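Local coordinates for protein nitroreductase (Bacteroides fragilis NCTC 9343, PDB 3EK3) that binds flavin mononucleotide and is probably an NAD(P)-linked oxidoreductase of the nitroreductase family acting on nitrogen-containing compounds, at residues T52-C55 / K59-E62; F71-D76 / C141-V146; V98-E103 / C115-M120; N119-A124 / S131-Q136. All blocks are in the same frame, centred on the assembly; numbering follows the deposited sequence.

Interaction 1: residues T52-C55 / K59-E62; sequences TAVC and KLEE
Val54 and Leu60 meet where a strand passes through a short turn into a helix: strand 50-54 of the nitroreductase alpha+beta fold leads through a few residues into helix 57-72, whose first turn packs back against the strand end. The contact is local, and its chemistry is almost wholly that of branched aliphatic side chains.

Apolar packing comes first. Both CB atoms face the opposite segment, and the two side chains lie alongside one another, pointing opposite ways, so that each lays a methyl beside the other's branch point. CG1 of Val54 lies anti to the backbone N (chi1 -177°), and this methyl makes the closest approach, 3.6 Å from Leu60 CD2. CD2 is also within reach of the valine branch carbon, at 3.8 Å from Val54 CB. Beyond the pair, Val54 rests on Ile99 and Leu60 on Leu97 and Tyr91, which makes the contact part of a larger buried apolar layer.

A second kind of contact joins the leucine to the main chain: Leu60 CD1 lies 3.9 Å from Val54 O, a plain van der Waals touch.

Along one edge strand 50-54 pairs with strand 96-102, along the other, in parallel, with a strand near the C terminus of the second subunit, so the sheet continues across the dimer interface.

Lys59 takes part only through the root of its side chain. The rest of the chain turns away from the strand toward Tyr149 and Leu153 of helix 144-153, while its CB stays 4.2 Å from Val54 CG1.

Interaction 2: residues F71-D76 / C141-V146; sequences FAKSDD and CDDPEV
Lys73, near the end of helix 57-72, places its ammonium group between two carboxylates, those of Asp143 and Glu145, at the start of helix 144-153. From CB the side chain heads straight for the other segment, extended beyond CG. CD is the first atom to arrive, 3.6 Å from Asp143 OD2, and CE follows at 3.5 Å from the same oxygen, so the last two methylenes pass close to this oxygen before the charge is reached.

NZ then makes both polar contacts. It donates to Asp143 OD2 at 2.6 Å, on the syn lone pair facing the other carboxylate oxygen, and the lysine chain comes in roughly perpendicular to the aspartate. Its second bond goes to Glu145 OE1 at 2.9 Å, met nearly end-on to the C-O bond. Both are salt bridges, and the three residues form one small network.

Asp143 has a second task. Its side chain, with CG anti to the backbone N (chi1 169°), folds over the helix start as an N-cap: OD1 accepts from Val146 N at 3.1 Å through the anti lone pair, in a nearly straight bond, and from Glu145 N in a weak one. One carboxylate thus serves the lysine with one oxygen and the helix with the other.

The positive charge bridges two acids that would otherwise probably repel each other, while the helix N terminus may further stabilise the capping carboxylate. Between the two surface segments the tie, across stretches far apart in sequence, is one of charge; packing on Ala70 lies alongside.

Interaction 3: residues V98-E103 / C115-M120; sequences VIVSNE and CAIENM
Val100 and Ile117 form the centre of this strand-on-helix packing, in which strand 96-102 presents two valines to the face of helix 109-126. The helix runs back along the strand nearly antiparallel. Within 98-102 and 115-120 the directions differ by 157° and the axes come within 9.9 Å of each other, a spacing bridged here by aliphatic side chains and a selenomethionine.

Val98 and Val100, two residues apart on the same face of the strand, are the bumps. The CG2 methyl of Val100 enters the hollow between Ile117 and Met120, about one helical turn apart: it lies 3.8 Å from Ile117 CG1 and 4.2 Å from Met120 CE. Ile117 leans across the valine, bringing its terminal CD1 to 4.1 Å from Val100 CB.

Met120, present as selenomethionine, is extended beyond CG and reaches out from the helix to meet Val98 tip to tip, Val98 CG1 standing 4.1 Å from Met120 SE. Its terminal methyl carries on to Val100, so that one long side chain spans both valines.

Phe51 of strand 50-54 fills in beside the contact, touching Val100, Ala116 and Met120. Ile33 and Leu34 of helix 27-38 cover Met120, whereas Val165 of strand 160-168 lies against Ile117, so helix 109-126 is bedded on several strands of the central sheet with helix 27-38 at its flank.

Interaction 4: residues N119-A124 / S131-Q136; sequences NMFLAA and SCWINQ. With FMN (flavin mononucleotide), chain B.
Phe121 has its CG anti to the carbonyl carbon (chi1 -67°), which carries the ring from the helix to the backbone of strand 130-134, while Trp133, with CG anti to the backbone N (chi1 -169°), sets its indole edge toward that ring and one face against the flavin.

The phenyl ring spans three residues of the strand. Its CD1 lies 3.3 Å from Ser131 OG, and CZ comes to 3.4 Å from Trp133 N, packing also on Trp133 CB. The two aromatic side chains run roughly perpendicular, with Phe121 CE2 at the edge of the indole, 3.9 Å from Trp133 CE3.

One face of the indole takes the dimethylbenzene end of FMN, whose C7 sits 3.7 Å above the plane of the Trp133 ring, over its centre. Trp133 NE1 gives a 2.9 Å hydrogen bond to Asn135 OD1, reaching it from above the carbonyl plane, a bond that restrains the rotation of the indole and ties together two residues of the pocket. Met111 of the second subunit also packs on Trp133, placing the site at the dimer interface.

At the strand end, FMN O4 is gripped twice: Asn135 N donates at 2.8 Å and Gln136 NE2 at 2.9 Å. Two donors on one carbonyl oxygen would be expected to draw electron density toward O4, which may make the neighbouring N5 region more electron-accepting and so help stabilise the reduced flavin.

How the interactions relate
Interactions 1, 3 and 4 are buried and all reach the same antiparallel sheet, whereas interaction 2 lies at the surface. Interactions 3 and 4 use successive turns of helix 109-126, share Asn119 and Met120, and touch through Ile117 and Trp133. Interaction 1 joins interaction 3 by strand pairing, Thr52 O lying 2.8 Å from Ile99 N. Helix 57-72 serves interaction 1 near its start and interaction 2 at its far end, and interaction 2 meets interaction 4 where Phe71 packs on Gln136. The chemistry follows the place: aliphatic packing in 1 and 3, aromatic packing and flavin hydrogen bonds in 4, ion pairs in 2.

Interaction 1: residues T52-C55 / K59-E62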
loop_
_atom_site.group_PDB
_atom_site.type_symbol
_atom_site.label_atom_id
_atom_site.label_comp_id
_atom_site.label_asym_id
_atom_site.label_seq_id
_atom_site.Cartn_x
_atom_site.Cartn_y
_atom_site.Cartn_z
ATOM N N THR A 52 -0.723 -3.767 15.817
ATOM C CA THR A 52 -0.198 -4.095 17.140
ATOM C C THR A 52 1.138 -3.385 17.294
ATOM O O THR A 52 2.151 -3.806 16.739
ATOM C CB THR A 52 -0.060 -5.635 17.339
ATOM O OG1 THR A 52 -1.314 -6.252 17.036
ATOM C CG2 THR A 52 0.294 -5.956 18.788
ATOM N N ALA A 53 1.117 -2.256 18.008
ATOM C CA ALA A 53 2.300 -1.448 18.201
ATOM C C ALA A 53 3.064 -1.960 19.413
ATOM O O ALA A 53 2.604 -1.845 20.542
ATOM C CB ALA A 53 1.937 0.036 18.368
ATOM N N VAL A 54 4.234 -2.540 19.179
ATOM C CA VAL A 54 5.047 -3.084 20.246
ATOM C C VAL A 54 6.183 -2.109 20.550
ATOM O O VAL A 54 7.048 -1.888 19.709
ATOM C CB VAL A 54 5.631 -4.459 19.886
ATOM C CG1 VAL A 54 6.436 -5.056 21.078
ATOM C CG2 VAL A 54 4.508 -5.403 19.471
ATOM N N CYS A 55 6.157 -1.549 21.762
ATOM C CA CYS A 55 7.073 -0.507 22.181
ATOM C C CYS A 55 8.042 -0.965 23.262
ATOM O O CYS A 55 8.744 -0.169 23.834
ATOM C CB CYS A 55 6.255 0.646 22.717
ATOM S SG CYS A 55 5.096 1.304 21.521
ATOM N N LYS A 59 10.313 -7.364 24.707
ATOM C CA LYS A 59 9.416 -8.170 23.867
ATOM C C LYS A 59 9.867 -8.163 22.404
ATOM O O LYS A 59 9.756 -9.168 21.710
ATOM C CB LYS A 59 7.981 -7.671 23.968
ATOM C CG LYS A 59 7.416 -7.694 25.371
ATOM C CD LYS A 59 5.961 -7.260 25.368
ATOM C CE LYS A 59 5.484 -6.793 26.745
ATOM N NZ LYS A 59 5.599 -7.716 27.912
ATOM N N LEU A 60 10.376 -7.037 21.930
ATOM C CA LEU A 60 10.884 -6.997 20.545
ATOM C C LEU A 60 12.039 -7.994 20.348
ATOM O O LEU A 60 12.088 -8.709 19.372
ATOM C CB LEU A 60 11.297 -5.597 20.168
ATOM C CG LEU A 60 10.125 -4.657 19.983
ATOM C CD1 LEU A 60 10.673 -3.196 19.921
ATOM C CD2 LEU A 60 9.225 -5.059 18.792
ATOM N N GLU A 61 12.946 -8.029 21.317
ATOM C CA GLU A 61 14.067 -8.935 21.269
ATOM C C GLU A 61 13.609 -10.387 21.302
ATOM O O GLU A 61 14.106 -11.217 20.556
ATOM C CB GLU A 61 15.057 -8.596 22.393
ATOM C CG GLU A 61 15.688 -7.218 22.185
ATOM C CD GLU A 61 16.817 -6.897 23.156
ATOM O OE1 GLU A 61 17.025 -7.672 24.132
ATOM O OE2 GLU A 61 17.494 -5.854 22.924
ATOM N N GLU A 62 12.636 -10.706 22.156
ATOM C CA GLU A 62 12.099 -12.058 22.216
ATOM C C GLU A 62 11.441 -12.493 20.890
ATOM O O GLU A 62 11.599 -13.637 20.448
ATOM C CB GLU A 62 11.088 -12.184 23.379
ATOM C CG GLU A 62 11.733 -12.138 24.756
ATOM C CD GLU A 62 10.766 -12.426 25.904
ATOM O OE1 GLU A 62 9.541 -12.226 25.744
ATOM O OE2 GLU A 62 11.242 -12.942 26.949
#

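Interaction 2: residues F71-D76 / C141-V146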
loop_
_atom_site.group_PDB
_atom_site.type_symbol
_atom_site.label_atom_id
_atom_site.label_comp_id
_atom_site.label_asym_id
_atom_site.label_seq_id
_atom_site.Cartn_x
_atom_site.Cartn_y
_atom_site.Cartn_z
ATOM N N PHE A 71 13.591 -19.104 11.071
ATOM C CA PHE A 71 14.643 -19.089 10.036
ATOM C C PHE A 71 15.674 -20.204 10.190
ATOM O O PHE A 71 16.134 -20.760 9.180
ATOM C CB PHE A 71 15.350 -17.728 10.008
ATOM C CG PHE A 71 14.548 -16.614 9.457
ATOM C CD1 PHE A 71 13.480 -16.816 8.594
ATOM C CD2 PHE A 71 14.889 -15.303 9.761
ATOM C CE1 PHE A 71 12.764 -15.737 8.084
ATOM C CE2 PHE A 71 14.188 -14.243 9.248
ATOM C CZ PHE A 71 13.125 -14.450 8.410
ATOM N N ALA A 72 16.056 -20.542 11.426
ATOM C CA ALA A 72 17.014 -21.625 11.652
ATOM C C ALA A 72 16.493 -22.949 11.077
ATOM O O ALA A 72 17.274 -23.816 10.703
ATOM C CB ALA A 72 17.356 -21.772 13.159
ATOM N N LYS A 73 15.171 -23.091 11.006
ATOM C CA LYS A 73 14.531 -24.283 10.436
ATOM C C LYS A 73 14.534 -24.311 8.904
ATOM O O LYS A 73 14.249 -25.346 8.304
ATOM C CB LYS A 73 13.077 -24.384 10.914
ATOM C CG LYS A 73 12.911 -24.536 12.408
ATOM C CD LYS A 73 11.468 -24.408 12.822
ATOM C CE LYS A 73 11.343 -24.336 14.331
ATOM N NZ LYS A 73 9.980 -23.995 14.797
ATOM N N SER A 74 14.841 -23.187 8.268
ATOM C CA SER A 74 14.760 -23.080 6.807
ATOM C C SER A 74 15.902 -23.783 6.082
ATOM O O SER A 74 16.895 -24.169 6.705
ATOM C CB SER A 74 14.759 -21.617 6.389
ATOM O OG SER A 74 14.755 -21.498 4.981
ATOM N N ASP A 75 15.743 -23.933 4.759
ATOM C CA ASP A 75 16.811 -24.425 3.877
ATOM C C ASP A 75 17.541 -23.292 3.155
ATOM O O ASP A 75 18.714 -23.444 2.802
ATOM C CB ASP A 75 16.254 -25.422 2.861
ATOM C CG ASP A 75 16.103 -26.815 3.435
ATOM O OD1 ASP A 75 17.076 -27.300 4.057
ATOM O OD2 ASP A 75 15.027 -27.426 3.263
ATOM N N ASP A 76 16.864 -22.162 2.944
ATOM C CA ASP A 76 17.501 -20.993 2.339
ATOM C C ASP A 76 18.735 -20.584 3.147
ATOM O O ASP A 76 18.625 -20.218 4.330
ATOM C CB ASP A 76 16.517 -19.824 2.251
ATOM C CG ASP A 76 15.359 -20.099 1.301
ATOM O OD1 ASP A 76 15.335 -21.186 0.685
ATOM O OD2 ASP A 76 14.469 -19.229 1.175
ATOM N N CYS A 141 5.073 -15.993 10.472
ATOM C CA CYS A 141 3.983 -15.810 11.433
ATOM C C CYS A 141 3.210 -17.082 11.819
ATOM O O CYS A 141 2.580 -17.102 12.867
ATOM C CB CYS A 141 3.017 -14.701 10.986
ATOM S SG CYS A 141 2.095 -15.041 9.450
ATOM N N ASP A 142 3.265 -18.123 10.995
ATOM C CA ASP A 142 2.627 -19.382 11.327
ATOM C C ASP A 142 3.587 -20.405 11.905
ATOM O O ASP A 142 3.175 -21.526 12.231
ATOM C CB ASP A 142 1.892 -19.948 10.112
ATOM C CG ASP A 142 0.607 -19.169 9.791
ATOM O OD1 ASP A 142 0.057 -18.501 10.699
ATOM O OD2 ASP A 142 0.146 -19.228 8.639
ATOM N N ASP A 143 4.857 -20.054 12.086
ATOM C CA ASP A 143 5.735 -20.926 12.868
ATOM C C ASP A 143 5.142 -20.994 14.280
ATOM O O ASP A 143 4.731 -19.988 14.840
ATOM C CB ASP A 143 7.175 -20.389 12.891
ATOM C CG ASP A 143 8.057 -21.108 13.889
ATOM O OD1 ASP A 143 8.070 -20.736 15.072
ATOM O OD2 ASP A 143 8.754 -22.062 13.478
ATOM N N PRO A 144 5.045 -22.191 14.844
ATOM C CA PRO A 144 4.376 -22.346 16.140
ATOM C C PRO A 144 4.885 -21.420 17.241
ATOM O O PRO A 144 4.077 -20.812 17.952
ATOM C CB PRO A 144 4.649 -23.801 16.495
ATOM C CG PRO A 144 4.813 -24.478 15.143
ATOM C CD PRO A 144 5.483 -23.482 14.275
ATOM N N GLU A 145 6.208 -21.291 17.395
ATOM C CA GLU A 145 6.722 -20.414 18.438
ATOM C C GLU A 145 6.527 -18.935 18.124
ATOM O O GLU A 145 6.182 -18.161 19.023
ATOM C CB GLU A 145 8.182 -20.722 18.777
ATOM C CG GLU A 145 8.386 -22.111 19.426
ATOM C CD GLU A 145 8.374 -23.253 18.401
ATOM O OE1 GLU A 145 8.879 -23.069 17.264
ATOM O OE2 GLU A 145 7.849 -24.344 18.733
ATOM N N VAL A 146 6.696 -18.539 16.861
ATOM C CA VAL A 146 6.428 -17.156 16.479
ATOM C C VAL A 146 4.946 -16.876 16.723
ATOM O O VAL A 146 4.575 -15.889 17.356
ATOM C CB VAL A 146 6.819 -16.893 14.999
ATOM C CG1 VAL A 146 6.382 -15.500 14.557
ATOM C CG2 VAL A 146 8.369 -17.131 14.772
#

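Interaction 3: residues V98-E103 / C115-M120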
loop_
_atom_site.group_PDB
_atom_site.type_symbol
_atom_site.label_atom_id
_atom_site.label_comp_id
_atom_site.label_asym_id
_atom_site.label_seq_id
_atom_site.Cartn_x
_atom_site.Cartn_y
_atom_site.Cartn_z
ATOM N N VAL A 98 5.445 -1.767 14.661
ATOM C CA VAL A 98 4.005 -1.948 14.482
ATOM C C VAL A 98 3.766 -3.144 13.573
ATOM O O VAL A 98 4.181 -3.174 12.390
ATOM C CB VAL A 98 3.318 -0.753 13.878
ATOM C CG1 VAL A 98 1.790 -0.906 13.908
ATOM C CG2 VAL A 98 3.697 0.487 14.623
ATOM N N ILE A 99 3.135 -4.154 14.140
ATOM C CA ILE A 99 2.800 -5.353 13.389
ATOM C C ILE A 99 1.441 -5.153 12.721
ATOM O O ILE A 99 0.449 -4.961 13.407
ATOM C CB ILE A 99 2.722 -6.584 14.334
ATOM C CG1 ILE A 99 4.069 -6.770 15.056
ATOM C CG2 ILE A 99 2.341 -7.857 13.551
ATOM C CD1 ILE A 99 4.060 -7.767 16.205
ATOM N N VAL A 100 1.403 -5.238 11.391
ATOM C CA VAL A 100 0.169 -4.926 10.650
ATOM C C VAL A 100 -0.346 -6.263 10.105
ATOM O O VAL A 100 0.304 -6.911 9.293
ATOM C CB VAL A 100 0.371 -3.845 9.561
ATOM C CG1 VAL A 100 -0.983 -3.535 8.838
ATOM C CG2 VAL A 100 0.922 -2.499 10.169
ATOM N N SER A 101 -1.526 -6.674 10.582
ATOM C CA SER A 101 -2.058 -8.012 10.273
ATOM C C SER A 101 -3.445 -7.882 9.654
ATOM O O SER A 101 -4.067 -6.864 9.775
ATOM C CB SER A 101 -2.126 -8.878 11.527
ATOM O OG SER A 101 -3.013 -8.372 12.519
ATOM N N ASN A 102 -3.922 -8.947 9.022
ATOM C CA ASN A 102 -5.264 -8.938 8.450
ATOM C C ASN A 102 -5.706 -10.358 8.343
ATOM O O ASN A 102 -4.876 -11.249 8.303
ATOM C CB ASN A 102 -5.244 -8.252 7.070
ATOM C CG ASN A 102 -6.619 -7.671 6.640
ATOM O OD1 ASN A 102 -7.625 -7.799 7.331
ATOM N ND2 ASN A 102 -6.646 -7.054 5.459
ATOM N N GLU A 103 -7.019 -10.564 8.274
ATOM C CA GLU A 103 -7.536 -11.869 7.925
ATOM C C GLU A 103 -7.264 -12.094 6.445
ATOM O O GLU A 103 -7.313 -11.187 5.627
ATOM C CB GLU A 103 -9.018 -11.978 8.274
ATOM C CG GLU A 103 -9.921 -11.064 7.526
ATOM C CD GLU A 103 -11.407 -11.212 7.952
ATOM O OE1 GLU A 103 -11.697 -11.267 9.182
ATOM O OE2 GLU A 103 -12.252 -11.265 7.028
ATOM N N CYS A 115 -1.458 -0.288 2.183
ATOM C CA CYS A 115 -1.976 1.103 2.195
ATOM C C CYS A 115 -1.833 1.747 3.568
ATOM O O CYS A 115 -1.425 2.905 3.692
ATOM C CB CYS A 115 -3.417 1.168 1.733
ATOM S SG CYS A 115 -3.668 0.839 -0.024
ATOM N N ALA A 116 -2.210 1.008 4.595
ATOM C CA ALA A 116 -2.097 1.439 5.990
ATOM C C ALA A 116 -0.628 1.748 6.308
ATOM O O ALA A 116 -0.287 2.789 6.889
ATOM C CB ALA A 116 -2.658 0.323 6.936
ATOM N N ILE A 117 0.245 0.841 5.899
ATOM C CA ILE A 117 1.665 0.945 6.181
ATOM C C ILE A 117 2.226 2.200 5.516
ATOM O O ILE A 117 2.943 2.983 6.167
ATOM C CB ILE A 117 2.423 -0.310 5.760
ATOM C CG1 ILE A 117 2.134 -1.437 6.759
ATOM C CG2 ILE A 117 3.935 -0.033 5.709
ATOM C CD1 ILE A 117 2.556 -2.811 6.287
ATOM N N GLU A 118 1.892 2.422 4.241
ATOM C CA GLU A 118 2.377 3.604 3.539
ATOM C C GLU A 118 1.928 4.883 4.235
ATOM O O GLU A 118 2.747 5.776 4.405
ATOM C CB GLU A 118 2.002 3.573 2.062
ATOM C CG GLU A 118 2.603 4.658 1.162
ATOM C CD GLU A 118 4.126 4.657 1.116
ATOM O OE1 GLU A 118 4.711 3.677 1.539
ATOM O OE2 GLU A 118 4.766 5.656 0.681
ATOM N N ASN A 119 0.677 4.955 4.669
ATOM C CA ASN A 119 0.228 6.108 5.478
ATOM C C ASN A 119 1.099 6.345 6.724
ATOM O O ASN A 119 1.457 7.468 7.050
ATOM C CB ASN A 119 -1.253 5.927 5.890
ATOM C CG ASN A 119 -2.207 6.297 4.785
ATOM O OD1 ASN A 119 -1.781 6.636 3.666
ATOM N ND2 ASN A 119 -3.517 6.257 5.089
HETATM N N MSE A 120 1.392 5.271 7.434
HETATM C CA MSE A 120 2.190 5.324 8.649
HETATM C C MSE A 120 3.595 5.852 8.373
HETATM O O MSE A 120 4.076 6.735 9.099
HETATM C CB MSE A 120 2.261 3.927 9.271
HETATM C CG MSE A 120 0.983 3.511 9.909
HETATM SE SE MSE A 120 1.290 1.914 11.032
HETATM C CE MSE A 120 -0.559 1.343 11.181
#

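Interaction 4: residues N119-A124 / S131-Q136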
loop_
_atom_site.group_PDB
_atom_site.type_symbol
_atom_site.label_atom_id
_atom_site.label_comp_id
_atom_site.label_asym_id
_atom_site.label_seq_id
_atom_site.Cartn_x
_atom_site.Cartn_y
_atom_site.Cartn_z
ATOM N N ASN A 119 0.677 4.955 4.669
ATOM C CA ASN A 119 0.228 6.108 5.478
ATOM C C ASN A 119 1.099 6.345 6.724
ATOM O O ASN A 119 1.457 7.468 7.050
ATOM C CB ASN A 119 -1.253 5.927 5.890
ATOM C CG ASN A 119 -2.207 6.297 4.785
ATOM O OD1 ASN A 119 -1.781 6.636 3.666
ATOM N ND2 ASN A 119 -3.517 6.257 5.089
HETATM N N MSE A 120 1.392 5.271 7.434
HETATM C CA MSE A 120 2.190 5.324 8.649
HETATM C C MSE A 120 3.595 5.852 8.373
HETATM O O MSE A 120 4.076 6.735 9.099
HETATM C CB MSE A 120 2.261 3.927 9.271
HETATM C CG MSE A 120 0.983 3.511 9.909
HETATM SE SE MSE A 120 1.290 1.914 11.032
HETATM C CE MSE A 120 -0.559 1.343 11.181
ATOM N N PHE A 121 4.229 5.362 7.300
ATOM C CA PHE A 121 5.557 5.860 6.869
ATOM C C PHE A 121 5.528 7.367 6.647
ATOM O O PHE A 121 6.398 8.119 7.095
ATOM C CB PHE A 121 6.036 5.239 5.566
ATOM C CG PHE A 121 6.364 3.742 5.629
ATOM C CD1 PHE A 121 6.800 3.095 6.807
ATOM C CD2 PHE A 121 6.326 3.006 4.454
ATOM C CE1 PHE A 121 7.118 1.712 6.788
ATOM C CE2 PHE A 121 6.661 1.640 4.420
ATOM C CZ PHE A 121 7.057 1.001 5.603
ATOM N N LEU A 122 4.504 7.794 5.903
ATOM C CA LEU A 122 4.364 9.204 5.556
ATOM C C LEU A 122 4.030 10.072 6.770
ATOM O O LEU A 122 4.611 11.141 6.974
ATOM C CB LEU A 122 3.327 9.350 4.440
ATOM C CG LEU A 122 3.720 8.716 3.099
ATOM C CD1 LEU A 122 2.565 8.803 2.055
ATOM C CD2 LEU A 122 5.020 9.300 2.515
ATOM N N ALA A 123 3.125 9.582 7.604
ATOM C CA ALA A 123 2.834 10.216 8.878
ATOM C C ALA A 123 4.141 10.356 9.695
ATOM O O ALA A 123 4.432 11.413 10.239
ATOM C CB ALA A 123 1.802 9.399 9.628
ATOM N N ALA A 124 4.898 9.270 9.797
ATOM C CA ALA A 124 6.148 9.275 10.566
ATOM C C ALA A 124 7.116 10.287 9.989
ATOM O O ALA A 124 7.681 11.096 10.716
ATOM C CB ALA A 124 6.764 7.899 10.577
ATOM N N SER A 131 11.422 5.429 9.664
ATOM C CA SER A 131 10.665 4.185 9.547
ATOM C C SER A 131 11.290 3.252 8.535
ATOM O O SER A 131 12.193 3.632 7.778
ATOM C CB SER A 131 9.218 4.491 9.160
ATOM O OG SER A 131 9.161 5.107 7.870
ATOM N N CYS A 132 10.852 2.006 8.589
ATOM C CA CYS A 132 11.211 0.980 7.602
ATOM C C CYS A 132 10.188 -0.139 7.581
ATOM O O CYS A 132 9.691 -0.529 8.636
ATOM C CB CYS A 132 12.589 0.396 7.945
ATOM S SG CYS A 132 13.425 -0.575 6.664
ATOM N N TRP A 133 9.916 -0.688 6.389
ATOM C CA TRP A 133 9.152 -1.915 6.242
ATOM C C TRP A 133 10.008 -3.043 6.774
ATOM O O TRP A 133 11.127 -3.230 6.331
ATOM C CB TRP A 133 8.837 -2.198 4.757
ATOM C CG TRP A 133 7.844 -3.282 4.550
ATOM C CD1 TRP A 133 7.997 -4.606 4.825
ATOM C CD2 TRP A 133 6.539 -3.143 3.971
ATOM N NE1 TRP A 133 6.864 -5.290 4.491
ATOM C CE2 TRP A 133 5.950 -4.422 3.947
ATOM C CE3 TRP A 133 5.822 -2.058 3.454
ATOM C CZ2 TRP A 133 4.664 -4.634 3.471
ATOM C CZ3 TRP A 133 4.557 -2.262 2.972
ATOM C CH2 TRP A 133 3.990 -3.557 2.957
ATOM N N ILE A 134 9.458 -3.814 7.701
ATOM C CA ILE A 134 10.063 -5.036 8.193
ATOM C C ILE A 134 9.167 -6.206 7.755
ATOM O O ILE A 134 8.026 -6.304 8.211
ATOM C CB ILE A 134 10.211 -4.966 9.739
ATOM C CG1 ILE A 134 10.853 -3.606 10.154
ATOM C CG2 ILE A 134 10.977 -6.151 10.247
ATOM C CD1 ILE A 134 12.264 -3.371 9.543
ATOM N N ASN A 135 9.686 -7.046 6.844
ATOM C CA ASN A 135 8.888 -8.102 6.181
ATOM C C ASN A 135 9.027 -9.491 6.766
ATOM O O ASN A 135 8.400 -10.410 6.276
ATOM C CB ASN A 135 9.238 -8.136 4.693
ATOM C CG ASN A 135 8.053 -8.519 3.801
ATOM O OD1 ASN A 135 6.908 -8.157 4.080
ATOM N ND2 ASN A 135 8.345 -9.197 2.708
ATOM N N GLN A 136 9.822 -9.668 7.819
ATOM C CA GLN A 136 10.217 -11.016 8.226
ATOM C C GLN A 136 9.116 -11.817 8.910
ATOM O O GLN A 136 9.241 -13.041 9.024
ATOM C CB GLN A 136 11.483 -10.992 9.090
ATOM C CG GLN A 136 12.709 -10.707 8.280
ATOM C CD GLN A 136 12.692 -9.340 7.654
ATOM O OE1 GLN A 136 12.503 -8.336 8.348
ATOM N NE2 GLN A 136 12.927 -9.270 6.323
HETATM N N1 FMN B . 13.474 -3.146 4.067
HETATM C C2 FMN B . 14.107 -3.885 5.041
HETATM O O2 FMN B . 15.130 -3.457 5.584
HETATM N N3 FMN B . 13.651 -5.130 5.415
HETATM C C4 FMN B . 12.557 -5.651 4.813
HETATM O O4 FMN B . 12.057 -6.664 5.331
HETATM C C4A FMN B . 11.896 -4.897 3.834
HETATM N N5 FMN B . 10.773 -5.399 3.229
HETATM C C5A FMN B . 10.076 -4.675 2.283
HETATM C C6 FMN B . 8.916 -5.211 1.723
HETATM C C7 FMN B . 8.172 -4.487 0.794
HETATM C C7M FMN B . 6.799 -4.979 0.337
HETATM C C8 FMN B . 8.590 -3.192 0.459
HETATM C C8M FMN B . 7.588 -2.239 -0.150
HETATM C C9 FMN B . 9.751 -2.659 1.027
HETATM C C9A FMN B . 10.503 -3.385 1.945
HETATM N N10 FMN B . 11.683 -2.882 2.521
HETATM C C10 FMN B . 12.338 -3.614 3.484
HETATM C "C1'" FMN B . 12.176 -1.494 2.194
HETATM C "C2'" FMN B . 12.770 -1.458 0.781
HETATM O "O2'" FMN B . 14.043 -2.080 0.772
HETATM C "C3'" FMN B . 12.928 0.001 0.388
HETATM O "O3'" FMN B . 11.637 0.543 0.214
HETATM C "C4'" FMN B . 13.695 0.178 -0.938
HETATM O "O4'" FMN B . 15.055 -0.207 -0.777
HETATM C "C5'" FMN B . 13.632 1.627 -1.414
HETATM O "O5'" FMN B . 14.264 2.483 -0.471
HETATM P P FMN B . 13.493 3.733 0.214
HETATM O O1P FMN B . 12.872 4.526 -0.869
HETATM O O2P FMN B . 14.497 4.478 1.113
HETATM O O3P FMN B . 12.339 3.195 1.022
#